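Local atomic coordinates of serpin-ZX (Arabidopsis thaliana, PDB entry 3LE2), a protein that inhibits cysteine and serine proteases such as metacaspase-9, presenting a reactive center loop whose cleavage links the target covalently, and restrains programmed cell death in the plant. Residues 37-42 with 171-176; 81-86 with 94-99; 90-95 with 230-235; 329-334 with 382-387. All coordinates share one frame; numbering follows the deposited sequence.

Contact 1 (37-42 with 171-176); sequences PASINV and NALYFK
Ser39, in the first turn of helix 37-49, turns its side chain toward strand 167-176, where Ser39 CB packs 3.0 Å from Asn171 OD1, a close van der Waals contact. This is the tight part: a side chain as small as serine lets the helix settle close to the strand, while the asparagine, with CG anti to the backbone N (chi1 -177°), stretches its amide up to meet it. Ser39 OG rests alongside Leu173 CB at 3.7 Å. The packing is looser at the hydroxyl, where a water fills the angle between helix and strand. It accepts from Ser39 OG at 3.0 Å and donates to Asn171 OD1 at 2.7 Å and to Ala172 O at 2.9 Å. Looser still is the partly exposed Val42, whose CG1 comes no nearer than 4.6 Å to Asn171 ND2.

Both polar ends have further partners: Ser39 OG bonds Ser36 OG, Asn171 ND2 bonds Asn98 OD1, and His329 gives OD1 a weak bond. This is the shutter region of the serpin fold, beneath the main sheet. Its buried polar groups are joined by a water and side-chain bonds, a chemistry consistent with a junction that must allow strands to part.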
loop_
_atom_site.group_PDB
_atom_site.type_symbol
_atom_site.label_atom_id
_atom_site.label_comp_id
_atom_site.label_asym_id
_atom_site.label_seq_id
_atom_site.Cartn_x
_atom_site.Cartn_y
_atom_site.Cartn_z
ATOM N N PRO A 37 -2.516 1.949 -0.258
ATOM C CA PRO A 37 -3.406 3.041 -0.679
ATOM C C PRO A 37 -4.608 2.500 -1.454
ATOM O O PRO A 37 -5.716 2.998 -1.302
ATOM C CB PRO A 37 -2.521 3.879 -1.618
ATOM C CG PRO A 37 -1.123 3.476 -1.318
ATOM C CD PRO A 37 -1.172 2.060 -0.844
ATOM N N ALA A 38 -4.379 1.494 -2.291
ATOM C CA ALA A 38 -5.453 0.827 -3.005
ATOM C C ALA A 38 -6.517 0.302 -2.057
ATOM O O ALA A 38 -7.705 0.531 -2.273
ATOM C CB ALA A 38 -4.900 -0.304 -3.848
ATOM N N SER A 39 -6.090 -0.400 -1.005
ATOM C CA SER A 39 -7.019 -0.929 -0.005
ATOM C C SER A 39 -7.740 0.180 0.746
ATOM O O SER A 39 -8.924 0.059 1.077
ATOM C CB SER A 39 -6.284 -1.807 1.012
ATOM O OG SER A 39 -5.454 -2.731 0.347
ATOM N N ILE A 40 -7.022 1.248 1.059
ATOM C CA ILE A 40 -7.659 2.359 1.746
ATOM C C ILE A 40 -8.757 2.915 0.848
ATOM O O ILE A 40 -9.870 3.195 1.301
ATOM C CB ILE A 40 -6.664 3.497 2.044
ATOM C CG1 ILE A 40 -5.530 3.010 2.950
ATOM C CG2 ILE A 40 -7.398 4.675 2.693
ATOM C CD1 ILE A 40 -5.995 2.694 4.329
ATOM N N ASN A 41 -8.424 3.087 -0.428
ATOM C CA ASN A 41 -9.348 3.687 -1.392
ATOM C C ASN A 41 -10.531 2.779 -1.690
ATOM O O ASN A 41 -11.620 3.263 -2.012
ATOM C CB ASN A 41 -8.615 4.101 -2.679
ATOM C CG ASN A 41 -7.716 5.314 -2.464
ATOM O OD1 ASN A 41 -7.762 5.948 -1.407
ATOM N ND2 ASN A 41 -6.908 5.645 -3.458
ATOM N N VAL A 42 -10.312 1.469 -1.561
ATOM C CA VAL A 42 -11.402 0.485 -1.614
ATOM C C VAL A 42 -12.410 0.688 -0.469
ATOM O O VAL A 42 -13.617 0.616 -0.677
ATOM C CB VAL A 42 -10.874 -0.951 -1.553
ATOM C CG1 VAL A 42 -11.990 -1.908 -1.135
ATOM C CG2 VAL A 42 -10.269 -1.367 -2.889
ATOM N N ASN A 171 -9.460 -3.866 7.128
ATOM C CA ASN A 171 -8.893 -4.157 5.828
ATOM C C ASN A 171 -7.434 -4.572 5.951
ATOM O O ASN A 171 -6.673 -4.000 6.734
ATOM C CB ASN A 171 -9.053 -2.947 4.901
ATOM C CG ASN A 171 -8.535 -3.216 3.506
ATOM O OD1 ASN A 171 -7.344 -3.461 3.317
ATOM N ND2 ASN A 171 -9.428 -3.179 2.516
ATOM N N ALA A 172 -7.043 -5.582 5.185
ATOM C CA ALA A 172 -5.662 -6.042 5.216
ATOM C C ALA A 172 -5.230 -6.481 3.826
ATOM O O ALA A 172 -6.032 -6.981 3.046
ATOM C CB ALA A 172 -5.502 -7.184 6.218
ATOM N N LEU A 173 -3.962 -6.277 3.509
ATOM C CA LEU A 173 -3.426 -6.760 2.247
ATOM C C LEU A 173 -2.101 -7.447 2.523
ATOM O O LEU A 173 -1.161 -6.824 3.024
ATOM C CB LEU A 173 -3.248 -5.617 1.224
ATOM C CG LEU A 173 -2.757 -6.023 -0.179
ATOM C CD1 LEU A 173 -3.761 -6.935 -0.878
ATOM C CD2 LEU A 173 -2.421 -4.828 -1.089
ATOM N N TYR A 174 -2.041 -8.740 2.212
ATOM C CA TYR A 174 -0.785 -9.479 2.257
ATOM C C TYR A 174 -0.246 -9.661 0.842
ATOM O O TYR A 174 -0.989 -9.982 -0.085
ATOM C CB TYR A 174 -0.958 -10.836 2.962
ATOM C CG TYR A 174 0.273 -11.722 2.937
ATOM C CD1 TYR A 174 1.218 -11.654 3.956
ATOM C CD2 TYR A 174 0.495 -12.631 1.896
ATOM C CE1 TYR A 174 2.354 -12.471 3.958
ATOM C CE2 TYR A 174 1.636 -13.455 1.883
ATOM C CZ TYR A 174 2.558 -13.363 2.924
ATOM O OH TYR A 174 3.691 -14.147 2.947
ATOM N N PHE A 175 1.051 -9.455 0.683
ATOM C CA PHE A 175 1.716 -9.647 -0.597
ATOM C C PHE A 175 3.055 -10.299 -0.334
ATOM O O PHE A 175 3.772 -9.917 0.592
ATOM C CB PHE A 175 1.896 -8.293 -1.304
ATOM C CG PHE A 175 2.793 -8.320 -2.534
ATOM C CD1 PHE A 175 2.252 -8.372 -3.803
ATOM C CD2 PHE A 175 4.169 -8.200 -2.418
ATOM C CE1 PHE A 175 3.064 -8.355 -4.930
ATOM C CE2 PHE A 175 4.987 -8.175 -3.547
ATOM C CZ PHE A 175 4.433 -8.258 -4.798
ATOM N N LYS A 176 3.378 -11.301 -1.134
ATOM C CA LYS A 176 4.718 -11.862 -1.108
ATOM C C LYS A 176 5.076 -12.290 -2.509
ATOM O O LYS A 176 4.345 -13.058 -3.134
ATOM C CB LYS A 176 4.826 -13.049 -0.149
ATOM C CG LYS A 176 6.215 -13.675 -0.142
ATOM C CD LYS A 176 6.393 -14.613 1.032
ATOM C CE LYS A 176 7.772 -15.253 1.036
ATOM N NZ LYS A 176 7.915 -16.203 2.194
HETATM O O HOH W 1 -7.158 -5.079 1.123
#

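Contact 2 (81-86 with 94-99); sequences AVLADG and LSVANG
Both oxygens of the Asp85 carboxylate are in use. OD1 takes the backbone N-H of Leu94, while OD2 is gripped by the hydroxyl of Ser87 and, in a salt bridge, by the ammonium of Lys93. The bond from Leu94 N to Asp85 OD1 is 3.1 Å long and fairly straight (159° at the hydrogen), but the N-H comes from above the carboxylate plane, 47° out of it. A short acidic side chain suits this place, since it can hold the first two residues of strand 93-103, Leu94 by its backbone N-H and Lys93 by its ammonium; its CG is set anti to the backbone nitrogen (chi1 -176°), which carries the carboxylate across to the strand.

Next to this polar grip, Leu94 tucks its branches under the end of helix 68-83. Its CD2 methyl sits 3.4 Å from Leu83 O and 3.6 Å from Val82 O, and CD1 lies 3.7 Å from Ala84 O, so a branched aliphatic group packs against carbonyls at a helix end. Ala84 O has its own donor in Arg234. Two residues along the strand, Val96 turns CG2 to Leu83 CB at 4.0 Å.

The helix thus ends over the buried face of the main sheet: Leu83 and Val96 continue onto Leu173 of strand 167-176, Leu94 onto Phe175, and Val82 and Leu94 onto Leu383 of strand 382-388.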
loop_
_atom_site.group_PDB
_atom_site.type_symbol
_atom_site.label_atom_id
_atom_site.label_comp_id
_atom_site.label_asym_id
_atom_site.label_seq_id
_atom_site.Cartn_x
_atom_site.Cartn_y
_atom_site.Cartn_z
ATOM N N ALA A 81 -8.784 -7.037 -9.798
ATOM C CA ALA A 81 -7.939 -7.827 -10.688
ATOM C C ALA A 81 -6.479 -7.622 -10.301
ATOM O O ALA A 81 -5.649 -8.521 -10.445
ATOM C CB ALA A 81 -8.165 -7.449 -12.161
ATOM N N VAL A 82 -6.171 -6.422 -9.824
ATOM C CA VAL A 82 -4.814 -6.082 -9.423
ATOM C C VAL A 82 -4.509 -6.728 -8.068
ATOM O O VAL A 82 -3.388 -7.149 -7.807
ATOM C CB VAL A 82 -4.629 -4.557 -9.337
ATOM C CG1 VAL A 82 -3.314 -4.203 -8.608
ATOM C CG2 VAL A 82 -4.667 -3.940 -10.734
ATOM N N LEU A 83 -5.527 -6.826 -7.221
ATOM C CA LEU A 83 -5.354 -7.338 -5.869
ATOM C C LEU A 83 -5.532 -8.851 -5.779
ATOM O O LEU A 83 -5.304 -9.429 -4.732
ATOM C CB LEU A 83 -6.311 -6.642 -4.905
ATOM C CG LEU A 83 -5.971 -5.180 -4.630
ATOM C CD1 LEU A 83 -6.761 -4.648 -3.457
ATOM C CD2 LEU A 83 -4.466 -5.023 -4.399
ATOM N N ALA A 84 -5.933 -9.475 -6.883
ATOM C CA ALA A 84 -6.138 -10.916 -6.935
ATOM C C ALA A 84 -4.835 -11.650 -6.679
ATOM O O ALA A 84 -3.767 -11.155 -7.014
ATOM C CB ALA A 84 -6.708 -11.322 -8.303
ATOM N N ASP A 85 -4.927 -12.836 -6.091
ATOM C CA ASP A 85 -3.758 -13.680 -5.887
ATOM C C ASP A 85 -3.188 -14.126 -7.235
ATOM O O ASP A 85 -3.928 -14.460 -8.163
ATOM C CB ASP A 85 -4.146 -14.901 -5.055
ATOM C CG ASP A 85 -2.958 -15.783 -4.725
ATOM O OD1 ASP A 85 -1.804 -15.303 -4.796
ATOM O OD2 ASP A 85 -3.187 -16.962 -4.388
ATOM N N GLY A 86 -1.872 -14.132 -7.353
ATOM C CA GLY A 86 -1.276 -14.519 -8.611
ATOM C C GLY A 86 -0.558 -15.840 -8.511
ATOM O O GLY A 86 -0.055 -16.350 -9.508
ATOM N N LEU A 94 -0.936 -12.892 -3.135
ATOM C CA LEU A 94 -1.676 -11.787 -2.545
ATOM C C LEU A 94 -2.877 -12.364 -1.849
ATOM O O LEU A 94 -3.492 -13.315 -2.335
ATOM C CB LEU A 94 -2.180 -10.790 -3.599
ATOM C CG LEU A 94 -1.198 -9.828 -4.271
ATOM C CD1 LEU A 94 -0.445 -10.508 -5.411
ATOM C CD2 LEU A 94 -1.964 -8.607 -4.789
ATOM N N SER A 95 -3.216 -11.768 -0.711
ATOM C CA SER A 95 -4.391 -12.164 0.032
ATOM C C SER A 95 -5.027 -10.913 0.634
ATOM O O SER A 95 -4.334 -10.067 1.208
ATOM C CB SER A 95 -4.009 -13.171 1.119
ATOM O OG SER A 95 -5.172 -13.639 1.765
ATOM N N VAL A 96 -6.341 -10.798 0.489
ATOM C CA VAL A 96 -7.068 -9.599 0.884
ATOM C C VAL A 96 -8.103 -9.901 1.963
ATOM O O VAL A 96 -8.788 -10.922 1.915
ATOM C CB VAL A 96 -7.816 -9.008 -0.312
ATOM C CG1 VAL A 96 -8.779 -7.919 0.151
ATOM C CG2 VAL A 96 -6.835 -8.498 -1.363
ATOM N N ALA A 97 -8.208 -9.010 2.939
ATOM C CA ALA A 97 -9.263 -9.089 3.935
ATOM C C ALA A 97 -10.016 -7.771 3.913
ATOM O O ALA A 97 -9.430 -6.703 4.082
ATOM C CB ALA A 97 -8.691 -9.357 5.320
ATOM N N ASN A 98 -11.323 -7.855 3.724
ATOM C CA ASN A 98 -12.116 -6.661 3.547
ATOM C C ASN A 98 -13.524 -6.789 4.132
ATOM O O ASN A 98 -14.343 -7.586 3.663
ATOM C CB ASN A 98 -12.157 -6.319 2.058
ATOM C CG ASN A 98 -12.681 -4.951 1.809
ATOM O OD1 ASN A 98 -12.388 -4.018 2.557
ATOM N ND2 ASN A 98 -13.487 -4.815 0.774
ATOM N N GLY A 99 -13.809 -6.011 5.168
ATOM C CA GLY A 99 -15.072 -6.177 5.868
ATOM C C GLY A 99 -15.558 -4.962 6.630
ATOM O O GLY A 99 -14.777 -4.068 6.970
#

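Contact 3 (90-95 with 230-235); sequences GGPKLS and GQDKRQ
An Asx turn headed by Asp232 gives segment 230-235 the surface on which Gly91 and Pro92 lie. In it Asp232 OD1 accepts the backbone N of Arg234 at 3.1 Å, from well above the carboxylate plane (56° out). The same oxygen offers its syn lone pair to Arg234 NE, 2.9 Å away along a nearly straight bond (172°), while Arg234 NH2 reaches Asp232 OD2 at 2.7 Å. Arg234 thus grips the carboxylate side-on, NE to OD1 in the guanidinium plane and NH2 to OD2 somewhat tilted from it. Aspartate suits the place because one short carboxylate can both close the Asx turn and engage the arginine.

In the serpin fold this loop joins antiparallel strands 220-226 and 236-243 of sheet B, whereas 90-95 leads into strand 93-103 of sheet A, so the contact bridges the two sheets near the surface. Across it, Gly91 CA meets Asp232 CB at 4.0 Å and Pro92 CD meets Asp232 OD2, also at 4.0 Å, the proline and aspartate side chains crossing at about a right angle. Glycine suits position 91, because Asp232 OD2 lies close to where a side chain would begin. Farther out, Gly90 CA and Gly230 CA are 4.5 Å apart; both residues have positive phi, which glycine adopts readily, and neither carries a side chain to keep the backbones apart. Gln231 and Asn89 share a backbone hydrogen bond beside them.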
loop_
_atom_site.group_PDB
_atom_site.type_symbol
_atom_site.label_atom_id
_atom_site.label_comp_id
_atom_site.label_asym_id
_atom_site.label_seq_id
_atom_site.Cartn_x
_atom_site.Cartn_y
_atom_site.Cartn_z
ATOM N N GLY A 90 1.732 -18.532 -10.861
ATOM C CA GLY A 90 3.175 -18.380 -10.749
ATOM C C GLY A 90 3.622 -16.972 -10.434
ATOM O O GLY A 90 4.816 -16.696 -10.342
ATOM N N GLY A 91 2.656 -16.074 -10.284
ATOM C CA GLY A 91 2.945 -14.710 -9.890
ATOM C C GLY A 91 2.914 -14.582 -8.381
ATOM O O GLY A 91 2.811 -15.575 -7.673
ATOM N N PRO A 92 2.988 -13.348 -7.878
ATOM C CA PRO A 92 3.102 -13.175 -6.429
ATOM C C PRO A 92 1.876 -13.693 -5.691
ATOM O O PRO A 92 0.813 -13.928 -6.265
ATOM C CB PRO A 92 3.232 -11.651 -6.270
ATOM C CG PRO A 92 3.752 -11.186 -7.586
ATOM C CD PRO A 92 3.048 -12.063 -8.587
ATOM N N LYS A 93 2.049 -13.884 -4.399
ATOM C CA LYS A 93 0.969 -14.305 -3.548
ATOM C C LYS A 93 0.372 -13.040 -2.974
ATOM O O LYS A 93 1.092 -12.207 -2.419
ATOM C CB LYS A 93 1.513 -15.183 -2.422
ATOM C CG LYS A 93 0.483 -15.565 -1.359
ATOM C CD LYS A 93 -0.509 -16.570 -1.928
ATOM C CE LYS A 93 -1.589 -16.945 -0.938
ATOM N NZ LYS A 93 -2.629 -17.758 -1.638
ATOM N N LEU A 94 -0.936 -12.892 -3.135
ATOM C CA LEU A 94 -1.676 -11.787 -2.545
ATOM C C LEU A 94 -2.877 -12.364 -1.849
ATOM O O LEU A 94 -3.492 -13.315 -2.335
ATOM C CB LEU A 94 -2.180 -10.790 -3.599
ATOM C CG LEU A 94 -1.198 -9.828 -4.271
ATOM C CD1 LEU A 94 -0.445 -10.508 -5.411
ATOM C CD2 LEU A 94 -1.964 -8.607 -4.789
ATOM N N SER A 95 -3.216 -11.768 -0.711
ATOM C CA SER A 95 -4.391 -12.164 0.032
ATOM C C SER A 95 -5.027 -10.913 0.634
ATOM O O SER A 95 -4.334 -10.067 1.208
ATOM C CB SER A 95 -4.009 -13.171 1.119
ATOM O OG SER A 95 -5.172 -13.639 1.765
ATOM N N GLY A 230 5.584 -15.375 -13.981
ATOM C CA GLY A 230 5.003 -16.624 -14.439
ATOM C C GLY A 230 3.943 -16.368 -15.501
ATOM O O GLY A 230 4.195 -15.667 -16.492
ATOM N N GLN A 231 2.751 -16.919 -15.286
ATOM C CA GLN A 231 1.653 -16.802 -16.245
ATOM C C GLN A 231 0.711 -15.676 -15.862
ATOM O O GLN A 231 -0.301 -15.433 -16.525
ATOM C CB GLN A 231 0.872 -18.113 -16.343
ATOM C CG GLN A 231 1.731 -19.307 -16.694
ATOM C CD GLN A 231 2.668 -19.019 -17.849
ATOM O OE1 GLN A 231 3.845 -18.710 -17.645
ATOM N NE2 GLN A 231 2.151 -19.111 -19.072
ATOM N N ASP A 232 1.046 -14.999 -14.774
ATOM C CA ASP A 232 0.291 -13.839 -14.344
ATOM C C ASP A 232 0.522 -12.724 -15.361
ATOM O O ASP A 232 1.661 -12.457 -15.752
ATOM C CB ASP A 232 0.756 -13.415 -12.948
ATOM C CG ASP A 232 -0.216 -12.482 -12.265
ATOM O OD1 ASP A 232 -1.082 -11.891 -12.954
ATOM O OD2 ASP A 232 -0.107 -12.340 -11.030
ATOM N N LYS A 233 -0.560 -12.089 -15.803
ATOM C CA LYS A 233 -0.476 -10.982 -16.760
ATOM C C LYS A 233 0.025 -9.696 -16.095
ATOM O O LYS A 233 0.623 -8.832 -16.742
ATOM C CB LYS A 233 -1.849 -10.707 -17.376
ATOM C CG LYS A 233 -2.345 -11.753 -18.365
ATOM C CD LYS A 233 -3.418 -11.143 -19.269
ATOM C CE LYS A 233 -3.800 -12.055 -20.425
ATOM N NZ LYS A 233 -4.683 -11.348 -21.400
ATOM N N ARG A 234 -0.241 -9.563 -14.801
ATOM C CA ARG A 234 0.189 -8.380 -14.078
ATOM C C ARG A 234 1.702 -8.343 -13.957
ATOM O O ARG A 234 2.360 -9.381 -13.911
ATOM C CB ARG A 234 -0.491 -8.324 -12.717
ATOM C CG ARG A 234 -2.004 -8.266 -12.856
ATOM C CD ARG A 234 -2.724 -8.658 -11.589
ATOM N NE ARG A 234 -2.328 -9.974 -11.108
ATOM C CZ ARG A 234 -2.597 -10.406 -9.883
ATOM N NH1 ARG A 234 -3.255 -9.614 -9.051
ATOM N NH2 ARG A 234 -2.216 -11.612 -9.485
ATOM N N GLN A 235 2.254 -7.140 -13.953
ATOM C CA GLN A 235 3.680 -6.972 -13.742
ATOM C C GLN A 235 3.917 -6.108 -12.508
ATOM O O GLN A 235 3.714 -4.891 -12.536
ATOM C CB GLN A 235 4.356 -6.344 -14.967
ATOM C CG GLN A 235 5.848 -6.028 -14.724
ATOM C CD GLN A 235 6.655 -7.270 -14.352
ATOM O OE1 GLN A 235 7.139 -7.414 -13.222
ATOM N NE2 GLN A 235 6.790 -8.184 -15.307
#

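Contact 4 (329-334 with 382-387); sequences HKACIE and VLFIGQ
The ring of Phe384 spans the gap between two strands that are themselves well apart, the CA atoms of Ala331 and Phe384 being 8.4 Å from each other. Its CG stands anti to the carbonyl carbon, beside the backbone nitrogen (chi1 -66°), and chi2 of -71° turns the ring so that an edge, not a face, is offered to Ala331. Phe384 CE1 meets Ala331 CB at 3.8 Å, with the methyl near the ring plane. One atom on, Phe384 CZ lies 4.2 Å from Cys332 O. Large and small are thus matched: alanine, with no torsion to choose, offers a single methyl where the phenyl group arrives, and the aromatic side chain makes up the distance.

The Phe384 ring is further covered by Leu173 and Phe175 of the neighbouring strand 167-176.

Leu383 and Phe384 form a classic beta bulge against strand 370-376, and both side chains reach Phe175. The whole is typical of the serpin core, where sheet B packs beneath sheet A; in this stressed form strands 326-335 and 167-176 lie side by side, the pair between which serpins generally insert the cleaved reactive loop.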
loop_
_atom_site.group_PDB
_atom_site.type_symbol
_atom_site.label_atom_id
_atom_site.label_comp_id
_atom_site.label_asym_id
_atom_site.label_seq_id
_atom_site.Cartn_x
_atom_site.Cartn_y
_atom_site.Cartn_z
ATOM N N HIS A 329 -6.507 -0.754 9.253
ATOM C CA HIS A 329 -5.744 -1.280 8.122
ATOM C C HIS A 329 -4.444 -1.939 8.559
ATOM O O HIS A 329 -3.728 -1.438 9.429
ATOM C CB HIS A 329 -5.442 -0.173 7.094
ATOM C CG HIS A 329 -4.612 -0.634 5.932
ATOM N ND1 HIS A 329 -5.093 -1.497 4.966
ATOM C CD2 HIS A 329 -3.337 -0.341 5.571
ATOM C CE1 HIS A 329 -4.146 -1.727 4.073
ATOM N NE2 HIS A 329 -3.073 -1.035 4.412
ATOM N N LYS A 330 -4.137 -3.062 7.931
ATOM C CA LYS A 330 -2.897 -3.751 8.200
ATOM C C LYS A 330 -2.246 -4.219 6.902
ATOM O O LYS A 330 -2.923 -4.703 5.982
ATOM C CB LYS A 330 -3.137 -4.946 9.127
ATOM C CG LYS A 330 -1.865 -5.730 9.504
ATOM C CD LYS A 330 -1.219 -5.208 10.782
ATOM C CE LYS A 330 -0.749 -6.361 11.659
ATOM N NZ LYS A 330 -0.513 -5.954 13.068
ATOM N N ALA A 331 -0.924 -4.082 6.864
ATOM C CA ALA A 331 -0.117 -4.461 5.734
ATOM C C ALA A 331 1.206 -5.006 6.252
ATOM O O ALA A 331 1.617 -4.703 7.372
ATOM C CB ALA A 331 0.129 -3.240 4.870
ATOM N N CYS A 332 1.883 -5.811 5.444
ATOM C CA CYS A 332 3.236 -6.237 5.796
ATOM C C CYS A 332 4.097 -6.301 4.537
ATOM O O CYS A 332 3.581 -6.417 3.428
ATOM C CB CYS A 332 3.224 -7.599 6.488
ATOM S SG CYS A 332 2.701 -8.894 5.379
ATOM N N ILE A 333 5.409 -6.222 4.719
ATOM C CA ILE A 333 6.335 -6.203 3.599
ATOM C C ILE A 333 7.596 -6.945 3.984
ATOM O O ILE A 333 7.918 -7.092 5.168
ATOM C CB ILE A 333 6.668 -4.769 3.117
ATOM C CG1 ILE A 333 7.368 -4.809 1.753
ATOM C CG2 ILE A 333 7.510 -4.029 4.149
ATOM C CD1 ILE A 333 6.512 -5.384 0.625
ATOM N N GLU A 334 8.292 -7.448 2.977
ATOM C CA GLU A 334 9.528 -8.168 3.218
ATOM C C GLU A 334 10.436 -8.069 2.016
ATOM O O GLU A 334 9.986 -8.172 0.871
ATOM C CB GLU A 334 9.246 -9.629 3.515
ATOM C CG GLU A 334 10.490 -10.479 3.478
ATOM C CD GLU A 334 10.220 -11.914 3.884
ATOM O OE1 GLU A 334 9.072 -12.385 3.705
ATOM O OE2 GLU A 334 11.161 -12.567 4.382
ATOM N N VAL A 382 -1.050 1.484 -7.460
ATOM C CA VAL A 382 -0.061 1.308 -6.385
ATOM C C VAL A 382 -0.587 0.402 -5.264
ATOM O O VAL A 382 -1.576 0.739 -4.622
ATOM C CB VAL A 382 0.326 2.685 -5.793
ATOM C CG1 VAL A 382 1.224 2.542 -4.548
ATOM C CG2 VAL A 382 0.967 3.560 -6.883
ATOM N N LEU A 383 0.067 -0.740 -5.028
ATOM C CA LEU A 383 -0.319 -1.634 -3.919
ATOM C C LEU A 383 0.157 -1.163 -2.555
ATOM O O LEU A 383 -0.568 -1.284 -1.574
ATOM C CB LEU A 383 0.210 -3.057 -4.122
ATOM C CG LEU A 383 -0.533 -3.911 -5.136
ATOM C CD1 LEU A 383 -0.213 -3.397 -6.552
ATOM C CD2 LEU A 383 -0.124 -5.361 -4.973
ATOM N N PHE A 384 1.393 -0.674 -2.489
ATOM C CA PHE A 384 2.002 -0.311 -1.208
ATOM C C PHE A 384 2.843 0.936 -1.349
ATOM O O PHE A 384 3.523 1.116 -2.360
ATOM C CB PHE A 384 2.942 -1.421 -0.697
ATOM C CG PHE A 384 2.251 -2.704 -0.324
ATOM C CD1 PHE A 384 1.448 -2.775 0.807
ATOM C CD2 PHE A 384 2.444 -3.856 -1.082
ATOM C CE1 PHE A 384 0.829 -3.968 1.165
ATOM C CE2 PHE A 384 1.823 -5.046 -0.732
ATOM C CZ PHE A 384 1.010 -5.102 0.393
ATOM N N ILE A 385 2.801 1.779 -0.322
ATOM C CA ILE A 385 3.779 2.844 -0.127
ATOM C C ILE A 385 4.365 2.674 1.274
ATOM O O ILE A 385 3.654 2.319 2.212
ATOM C CB ILE A 385 3.139 4.245 -0.231
ATOM C CG1 ILE A 385 2.432 4.415 -1.572
ATOM C CG2 ILE A 385 4.190 5.354 -0.008
ATOM C CD1 ILE A 385 1.663 5.716 -1.701
ATOM N N GLY A 386 5.663 2.913 1.421
ATOM C CA GLY A 386 6.287 2.744 2.722
ATOM C C GLY A 386 7.589 3.509 2.862
ATOM O O GLY A 386 8.096 4.108 1.907
ATOM N N GLN A 387 8.131 3.488 4.067
ATOM C CA GLN A 387 9.452 4.034 4.308
ATOM C C GLN A 387 10.220 3.045 5.164
ATOM O O GLN A 387 9.670 2.485 6.111
ATOM C CB GLN A 387 9.365 5.383 5.010
ATOM C CG GLN A 387 9.004 5.351 6.494
ATOM C CD GLN A 387 9.205 6.715 7.124
ATOM O OE1 GLN A 387 9.420 7.703 6.413
ATOM N NE2 GLN A 387 9.160 6.782 8.458
#

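How the contacts relate
Contacts 1 and 4 are buried near the centre of the chain, contact 2 is partly buried, and contact 3 lies farthest out, its centre about 17 Å from the chain's. Strands 167-176 and 326-335, used by contacts 1 and 4, pair in parallel, with backbone hydrogen bonds from Asn171 and Leu173 to Lys330. Contacts 2 and 3 share Leu94 and Ser95 of strand 93-103. Chemistry differs: contact 4 is almost wholly apolar, contact 1 polar but water-bridged within the core; in contact 2 an aspartate bonds across to the strand, whereas in contact 3 it orders its own loop and the crossing contacts are van der Waals. Apolar packing common to contacts 2 and 4 joins helix 68-83 to strand 382-388.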